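Local coordinates for protein chitinase A (Pteris ryukyuensis, PDB 5YLG) that probably hydrolyses O-glycosidic bonds in chitin as a family 18 glycosidase, the piece here being its LysM domain, a module that typically binds chitin oligosaccharides, at residues Y5-G10 with Y14-A19; A32-N37 with I41-C46. One frame throughout, in Å; residues are numbered along the deposited sequence.

Overall arrangement
Both contacts belong to one small LysM domain, a βααβ fold in which strands 4-6 and 44-46 pair antiparallel and helices 13-20 and 24-29 pack against them. They follow one another along the chain: contact 1 closes before contact 2 opens, and their centres lie about 10 Å apart. Contact 1 sets helix 13-20 against the first strand and the turn after it; contact 2 folds the loop after helix 24-29 onto the second strand. They meet just past the paired strands, where Ile7 N probably bonds to Gln43 O and Gly42 N to Ile7 O. Phe27 touches Ile16, Ile34 and Val45, so both share one apolar core; the loop of contact 2 binds a zinc ion.

Contact 1 (Y5-G10 with Y14-A19); sequences YTIKSG and YAISQA. With EDO (1,2-ethanediol), chain G.
Tyr5, on the opening strand of the LysM βααβ fold, meets Ile16 of the first helix through the CD2-CE2 part of its ring. With CG anti to the backbone N (chi1 174°), the ring swings from the strand toward the helix, and CE2 comes within 3.7 Å of Ile16 CD1. The methyl approaches the ring obliquely, and Ile16 CG1 stands a little further from the same ring carbon, at 4.0 Å. At the far end of the ring the hydroxyl is hydrogen-bonded to Asp11 OD2, which also takes the Lys8 backbone N; this tie fixes where the phenol end lies beside the turn. Two residues on, Ile7 CD1 lies 3.5 Å from Ile16 CD1, and the two side chains cross at about a right angle. Ile16 CD1 is therefore shared between an aromatic and an aliphatic partner, a small apolar joint between strand and helix. Ile16 also touches Phe27 of helix 24-29 and Val47, which carries the joint into the domain core. Beyond Ile7 the chain turns through Lys8 and Ser9 to Gly10, where a 1,2-ethanediol, probably from the crystallisation liquor, is held, hydrogen-bonded also to Asp11 O. The Gly10 backbone N gives O2 of that molecule an almost straight hydrogen bond, 2.7 Å long with an N-H...O angle of 175°.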
ATOM      1  N   TYR A   5      -1.611   4.288   6.382  1.00 10.76           N
ATOM      2  CA  TYR A   5      -1.696   5.233   5.260  1.00  9.72           C
ATOM      3  C   TYR A   5      -3.017   5.055   4.615  1.00 10.30           C
ATOM      4  O   TYR A   5      -3.464   3.908   4.418  1.00 10.10           O
ATOM      5  CB  TYR A   5      -0.570   5.054   4.207  1.00 10.32           C
ATOM      6  CG  TYR A   5      -0.675   5.876   3.007  1.00 10.41           C
ATOM      7  CD1 TYR A   5      -0.386   7.248   3.022  1.00 11.67           C
ATOM      8  CD2 TYR A   5      -1.125   5.336   1.774  1.00 10.90           C
ATOM      9  CE1 TYR A   5      -0.612   8.051   1.954  1.00 13.40           C
ATOM     10  CE2 TYR A   5      -1.325   6.136   0.659  1.00 11.23           C
ATOM     11  CZ  TYR A   5      -1.064   7.530   0.788  1.00 11.05           C
ATOM     12  OH  TYR A   5      -1.251   8.362  -0.298  1.00 14.67           O
ATOM     13  N   THR A   6      -3.680   6.125   4.213  1.00  9.21           N
ATOM     14  CA  THR A   6      -4.995   6.049   3.547  1.00  9.56           C
ATOM     15  C   THR A   6      -4.883   6.304   2.046  1.00  9.19           C
ATOM     16  O   THR A   6      -4.306   7.291   1.581  1.00  9.91           O
ATOM     17  CB  THR A   6      -6.022   6.969   4.182  1.00 10.45           C
ATOM     18  OG1 THR A   6      -6.015   6.737   5.586  1.00 11.09           O
ATOM     19  CG2 THR A   6      -7.381   6.770   3.673  1.00 10.19           C
ATOM     20  N   ILE A   7      -5.348   5.358   1.252  1.00  8.43           N
ATOM     21  CA  ILE A   7      -5.287   5.415  -0.225  1.00 10.42           C
ATOM     22  C   ILE A   7      -6.033   6.664  -0.721  1.00  9.65           C
ATOM     23  O   ILE A   7      -7.229   6.869  -0.425  1.00 11.37           O
ATOM     24  CB  ILE A   7      -5.904   4.166  -0.839  1.00 10.25           C
ATOM     25  CG1 ILE A   7      -5.098   2.926  -0.509  1.00 10.90           C
ATOM     26  CG2 ILE A   7      -6.011   4.352  -2.389  1.00  9.75           C
ATOM     27  CD1 ILE A   7      -3.626   2.958  -0.827  1.00 10.52           C
ATOM     28  N   LYS A   8      -5.380   7.388  -1.615  1.00 12.76           N
ATOM     29  CA  LYS A   8      -5.962   8.593  -2.280  1.00 13.42           C
ATOM     30  C   LYS A   8      -5.943   8.316  -3.810  1.00 13.96           C
ATOM     31  O   LYS A   8      -5.323   7.389  -4.295  1.00 12.80           O
ATOM     32  CB  LYS A   8      -5.106   9.803  -2.025  1.00 15.99           C
ATOM     33  N   SER A   9      -6.667   9.172  -4.543  1.00 15.72           N
ATOM     34  CA  SER A   9      -6.781   9.073  -5.983  1.00 17.78           C
ATOM     35  C   SER A   9      -5.458   8.882  -6.685  1.00 14.40           C
ATOM     36  O   SER A   9      -4.549   9.661  -6.515  1.00 15.70           O
ATOM     37  CB  SER A   9      -7.311  10.443  -6.517  1.00 21.86           C
ATOM     38  OG  SER A   9      -7.833  10.279  -7.784  1.00 25.44           O
ATOM     39  N   GLY A  10      -5.382   7.836  -7.495  1.00 13.96           N
ATOM     40  CA  GLY A  10      -4.190   7.636  -8.276  1.00 15.87           C
ATOM     41  C   GLY A  10      -3.077   6.873  -7.604  1.00 14.02           C
ATOM     42  O   GLY A  10      -2.122   6.512  -8.220  1.00 14.85           O
ATOM     43  N   TYR A  14       2.804   0.012  -5.855  1.00  9.97           N
ATOM     44  CA  TYR A  14       4.172   0.228  -6.260  1.00 10.05           C
ATOM     45  C   TYR A  14       4.647   1.634  -5.854  1.00 11.12           C
ATOM     46  O   TYR A  14       5.708   1.783  -5.272  1.00 11.42           O
ATOM     47  CB  TYR A  14       4.327   0.110  -7.780  1.00 13.06           C
ATOM     48  CG  TYR A  14       5.642   0.403  -8.286  1.00 16.90           C
ATOM     49  CD1 TYR A  14       6.741  -0.374  -8.004  1.00 19.24           C
ATOM     50  CD2 TYR A  14       5.820   1.549  -9.040  1.00 19.85           C
ATOM     51  CE1 TYR A  14       7.990  -0.075  -8.518  1.00 25.62           C
ATOM     52  CE2 TYR A  14       7.070   1.853  -9.556  1.00 23.21           C
ATOM     53  CZ  TYR A  14       8.118   1.035  -9.289  1.00 25.52           C
ATOM     54  OH  TYR A  14       9.364   1.330  -9.777  1.00 34.19           O
ATOM     55  N   ALA A  15       3.816   2.637  -6.142  1.00 11.77           N
ATOM     56  CA  ALA A  15       4.290   3.982  -5.871  1.00 11.75           C
ATOM     57  C   ALA A  15       4.375   4.290  -4.424  1.00 11.62           C
ATOM     58  O   ALA A  15       5.326   4.949  -3.930  1.00 12.29           O
ATOM     59  CB  ALA A  15       3.372   4.973  -6.561  1.00 11.80           C
ATOM     60  N   ILE A  16       3.473   3.755  -3.582  1.00 10.81           N
ATOM     61  CA  ILE A  16       3.551   3.860  -2.136  1.00 11.38           C
ATOM     62  C   ILE A  16       4.842   3.230  -1.634  1.00 11.26           C
ATOM     63  O   ILE A  16       5.582   3.792  -0.772  1.00 13.92           O
ATOM     64  CB  ILE A  16       2.356   3.172  -1.477  1.00 11.98           C
ATOM     65  CG1 ILE A  16       1.068   4.014  -1.721  1.00 11.13           C
ATOM     66  CG2 ILE A  16       2.566   2.921  -0.029  1.00 13.71           C
ATOM     67  CD1 ILE A  16      -0.196   3.276  -1.449  1.00 13.72           C
ATOM     68  N   SER A  17       5.123   2.026  -2.137  1.00 11.40           N
ATOM     69  CA  SER A  17       6.316   1.329  -1.702  1.00 11.84           C
ATOM     70  C   SER A  17       7.592   2.102  -2.100  1.00 12.10           C
ATOM     71  O   SER A  17       8.506   2.311  -1.274  1.00 12.12           O
ATOM     72  CB  SER A  17       6.361  -0.050  -2.361  1.00 11.74           C
ATOM     73  OG  SER A  17       5.313  -0.843  -1.840  1.00 11.56           O
ATOM     74  N   GLN A  18       7.668   2.517  -3.351  1.00 12.34           N
ATOM     75  CA  GLN A  18       8.840   3.278  -3.916  1.00 14.32           C
ATOM     76  C   GLN A  18       9.027   4.536  -3.055  1.00 16.17           C
ATOM     77  O   GLN A  18      10.183   4.774  -2.694  1.00 17.75           O
ATOM     78  CB  GLN A  18       8.613   3.603  -5.379  1.00 16.59           C
ATOM     79  N   ALA A  19       7.959   5.288  -2.744  1.00 14.73           N
ATOM     80  CA  ALA A  19       8.051   6.539  -1.980  1.00 17.74           C
ATOM     81  C   ALA A  19       8.622   6.324  -0.642  1.00 20.08           C
ATOM     82  O   ALA A  19       9.334   7.199  -0.143  1.00 19.66           O
ATOM     83  CB  ALA A  19       6.693   7.200  -1.899  1.00 18.64           C
TER
HETATM   84  C1  EDO G 103      -6.554   4.467  -6.447  1.00 24.78           C
HETATM   85  O1  EDO G 103      -5.501   4.379  -7.483  1.00 28.49           O
HETATM   86  C2  EDO G 103      -7.859   5.036  -6.989  1.00 28.39           C
HETATM   87  O2  EDO G 103      -7.518   6.210  -7.661  1.00 26.44           O

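Contact 2 (A32-N37 with I41-C46); sequences AGIDCN and IGQVVC. With ZN (zinc ion), chain F.
Ile34 projects its long branch at Val45 and slides past the amide end of Gln43, so one aliphatic side chain serves two partners on the closing strand and its approach. Against Val45 it crosses at about a right angle, with CD1 pressed to Val45 CG1 at 3.5 Å, tighter than usual for two carbons. The extended shape explains the reach: CG1 lies anti to the backbone N (chi1 -174°) and CD1 continues the line away from the loop. Gln43 comes in at a slant, its own chain stretched out, and brings NE2 to 3.8 Å from Ile34 CG1, a van der Waals touch between an amide nitrogen and a methylene. The other end of that amide is occupied too, since OE1 accepts a hydrogen bond from the backbone N of Gln40.

In the LysM fold this is where the loop between helix 24-29 and strand 44-46 packs against that strand. Phe27 of that helix touches both Ile34 and Val45, placing the isoleucine at the edge of the core. A water bridges the two segments: it accepts from Gln43 NE2 at 3.2 Å and from the Asp35 backbone N at 2.9 Å.

Past Ile34 the loop binds a zinc ion through Asp35 OD2 at 2.1 Å and Asn37 OD1. An Asx turn probably helps hold the two ligands near each other: the Asn37 backbone N donates to Asp35 OD1 over 3.2 Å, coming from above the carboxylate plane, 52° out of it. The neighbouring Cys36 is tied to Cys13 by a disulfide, joining this metal-binding loop to the start of helix 13-20.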
ATOM      1  N   ALA A  32      -2.002  -8.470   4.182  1.00 16.82           N
ATOM      2  CA  ALA A  32      -2.956  -9.575   4.120  1.00 21.43           C
ATOM      3  C   ALA A  32      -3.713  -9.757   2.790  1.00 18.72           C
ATOM      4  O   ALA A  32      -4.962  -9.598   2.661  1.00 20.91           O
ATOM      5  CB  ALA A  32      -3.875  -9.484   5.369  1.00 22.70           C
ATOM      6  N   GLY A  33      -2.982 -10.140   1.719  1.00 19.88           N
ATOM      7  CA  GLY A  33      -3.625 -10.436   0.423  1.00 19.56           C
ATOM      8  C   GLY A  33      -4.305  -9.267  -0.286  1.00 18.08           C
ATOM      9  O   GLY A  33      -5.200  -9.455  -1.139  1.00 23.66           O
ATOM     10  N   ILE A  34      -3.889  -8.041   0.081  1.00 14.91           N
ATOM     11  CA  ILE A  34      -4.390  -6.782  -0.549  1.00 12.92           C
ATOM     12  C   ILE A  34      -4.527  -6.975  -2.029  1.00 12.98           C
ATOM     13  O   ILE A  34      -3.621  -7.620  -2.643  1.00 15.93           O
ATOM     14  CB  ILE A  34      -3.364  -5.615  -0.204  1.00 12.38           C
ATOM     15  CG1 ILE A  34      -3.908  -4.288  -0.703  1.00 13.35           C
ATOM     16  CG2 ILE A  34      -1.941  -5.917  -0.696  1.00 14.53           C
ATOM     17  CD1 ILE A  34      -3.213  -3.042  -0.094  1.00 14.13           C
ATOM     18  N   ASP A  35      -5.561  -6.380  -2.656  1.00 10.76           N
ATOM     19  CA  ASP A  35      -5.690  -6.446  -4.077  1.00 10.29           C
ATOM     20  C   ASP A  35      -5.176  -5.155  -4.648  1.00  9.50           C
ATOM     21  O   ASP A  35      -5.925  -4.143  -4.716  1.00 10.12           O
ATOM     22  CB  ASP A  35      -7.091  -6.736  -4.529  1.00  9.87           C
ATOM     23  CG  ASP A  35      -7.089  -7.077  -5.893  1.00  9.92           C
ATOM     24  OD1 ASP A  35      -6.008  -6.962  -6.527  1.00 11.58           O
ATOM     25  OD2 ASP A  35      -8.190  -7.320  -6.429  1.00 11.59           O
ATOM     26  N   CYS A  36      -3.908  -5.121  -5.038  1.00  9.08           N
ATOM     27  CA  CYS A  36      -3.329  -3.904  -5.564  1.00 10.06           C
ATOM     28  C   CYS A  36      -3.865  -3.489  -6.878  1.00 11.48           C
ATOM     29  O   CYS A  36      -3.748  -2.325  -7.280  1.00 11.42           O
ATOM     30  CB  CYS A  36      -1.839  -4.111  -5.660  1.00  9.80           C
ATOM     31  SG  CYS A  36      -1.005  -4.126  -4.067  1.00 13.16           S
ATOM     32  N   ASN A  37      -4.636  -4.319  -7.597  1.00  9.00           N
ATOM     33  CA  ASN A  37      -5.260  -3.808  -8.827  1.00  9.41           C
ATOM     34  C   ASN A  37      -6.653  -3.294  -8.609  1.00 10.31           C
ATOM     35  O   ASN A  37      -7.394  -2.958  -9.539  1.00  9.60           O
ATOM     36  CB  ASN A  37      -5.194  -4.779 -10.023  1.00 10.51           C
ATOM     37  CG  ASN A  37      -6.059  -5.980  -9.866  1.00 11.98           C
ATOM     38  OD1 ASN A  37      -6.971  -6.169  -9.017  1.00  9.83           O
ATOM     39  ND2 ASN A  37      -5.852  -6.887 -10.826  1.00 14.25           N
ATOM     40  N   ILE A  41     -10.338   4.329  -2.897  1.00 14.69           N
ATOM     41  CA  ILE A  41     -10.012   5.578  -2.191  1.00 16.75           C
ATOM     42  C   ILE A  41     -10.591   5.440  -0.813  1.00 12.99           C
ATOM     43  O   ILE A  41     -11.707   5.023  -0.612  1.00 12.48           O
ATOM     44  CB  ILE A  41     -10.606   6.810  -2.924  1.00 19.04           C
ATOM     45  CG1 ILE A  41      -9.796   7.068  -4.215  1.00 22.57           C
ATOM     46  CG2 ILE A  41     -10.569   8.012  -1.962  1.00 17.98           C
ATOM     47  CD1 ILE A  41     -10.494   7.953  -5.227  1.00 27.74           C
ATOM     48  N   GLY A  42      -9.772   5.737   0.211  1.00 11.50           N
ATOM     49  CA  GLY A  42     -10.151   5.535   1.621  1.00 13.00           C
ATOM     50  C   GLY A  42      -9.693   4.262   2.226  1.00 13.36           C
ATOM     51  O   GLY A  42      -9.771   4.074   3.418  1.00 13.64           O
ATOM     52  N   GLN A  43      -9.245   3.306   1.436  1.00 10.99           N
ATOM     53  CA  GLN A  43      -8.749   2.090   1.995  1.00 10.63           C
ATOM     54  C   GLN A  43      -7.508   2.347   2.863  1.00 11.07           C
ATOM     55  O   GLN A  43      -6.686   3.231   2.500  1.00 10.44           O
ATOM     56  CB  GLN A  43      -8.368   1.116   0.795  1.00 11.49           C
ATOM     57  CG  GLN A  43      -7.883  -0.235   1.180  1.00 12.77           C
ATOM     58  CD  GLN A  43      -7.757  -1.134  -0.027  1.00 13.47           C
ATOM     59  OE1 GLN A  43      -8.325  -0.864  -1.122  1.00 15.56           O
ATOM     60  NE2 GLN A  43      -7.047  -2.240   0.152  1.00 14.95           N
ATOM     61  N   VAL A  44      -7.286   1.614   3.921  1.00  9.01           N
ATOM     62  CA  VAL A  44      -6.200   1.821   4.801  1.00 10.07           C
ATOM     63  C   VAL A  44      -5.192   0.670   4.641  1.00 10.53           C
ATOM     64  O   VAL A  44      -5.571  -0.510   4.650  1.00 12.44           O
ATOM     65  CB  VAL A  44      -6.652   1.855   6.255  1.00 10.89           C
ATOM     66  CG1 VAL A  44      -5.519   1.919   7.203  1.00 12.34           C
ATOM     67  CG2 VAL A  44      -7.601   3.064   6.387  1.00 11.24           C
ATOM     68  N   VAL A  45      -3.926   1.034   4.457  1.00  9.50           N
ATOM     69  CA  VAL A  45      -2.836   0.043   4.314  1.00 10.67           C
ATOM     70  C   VAL A  45      -1.769   0.254   5.320  1.00 11.27           C
ATOM     71  O   VAL A  45      -1.644   1.334   5.903  1.00 11.80           O
ATOM     72  CB  VAL A  45      -2.289   0.106   2.861  1.00 10.58           C
ATOM     73  CG1 VAL A  45      -3.361  -0.161   1.880  1.00 11.49           C
ATOM     74  CG2 VAL A  45      -1.595   1.436   2.584  1.00 11.97           C
ATOM     75  N   CYS A  46      -0.958  -0.737   5.562  1.00 10.92           N
ATOM     76  CA  CYS A  46       0.230  -0.651   6.368  1.00 12.08           C
ATOM     77  C   CYS A  46       1.442  -0.363   5.596  1.00 13.28           C
ATOM     78  O   CYS A  46       1.725  -1.029   4.583  1.00 12.61           O
ATOM     79  CB  CYS A  46       0.417  -1.979   7.059  1.00 15.44           C
ATOM     80  SG  CYS A  46      -0.855  -2.397   8.282  1.00 22.27           S
TER
HETATM   81 ZN    ZN F 102      -7.878  -7.661  -8.439  1.00 11.32          ZN
HETATM   82  O   HOH W   1      -7.633  -5.010  -1.235  1.00 19.30           O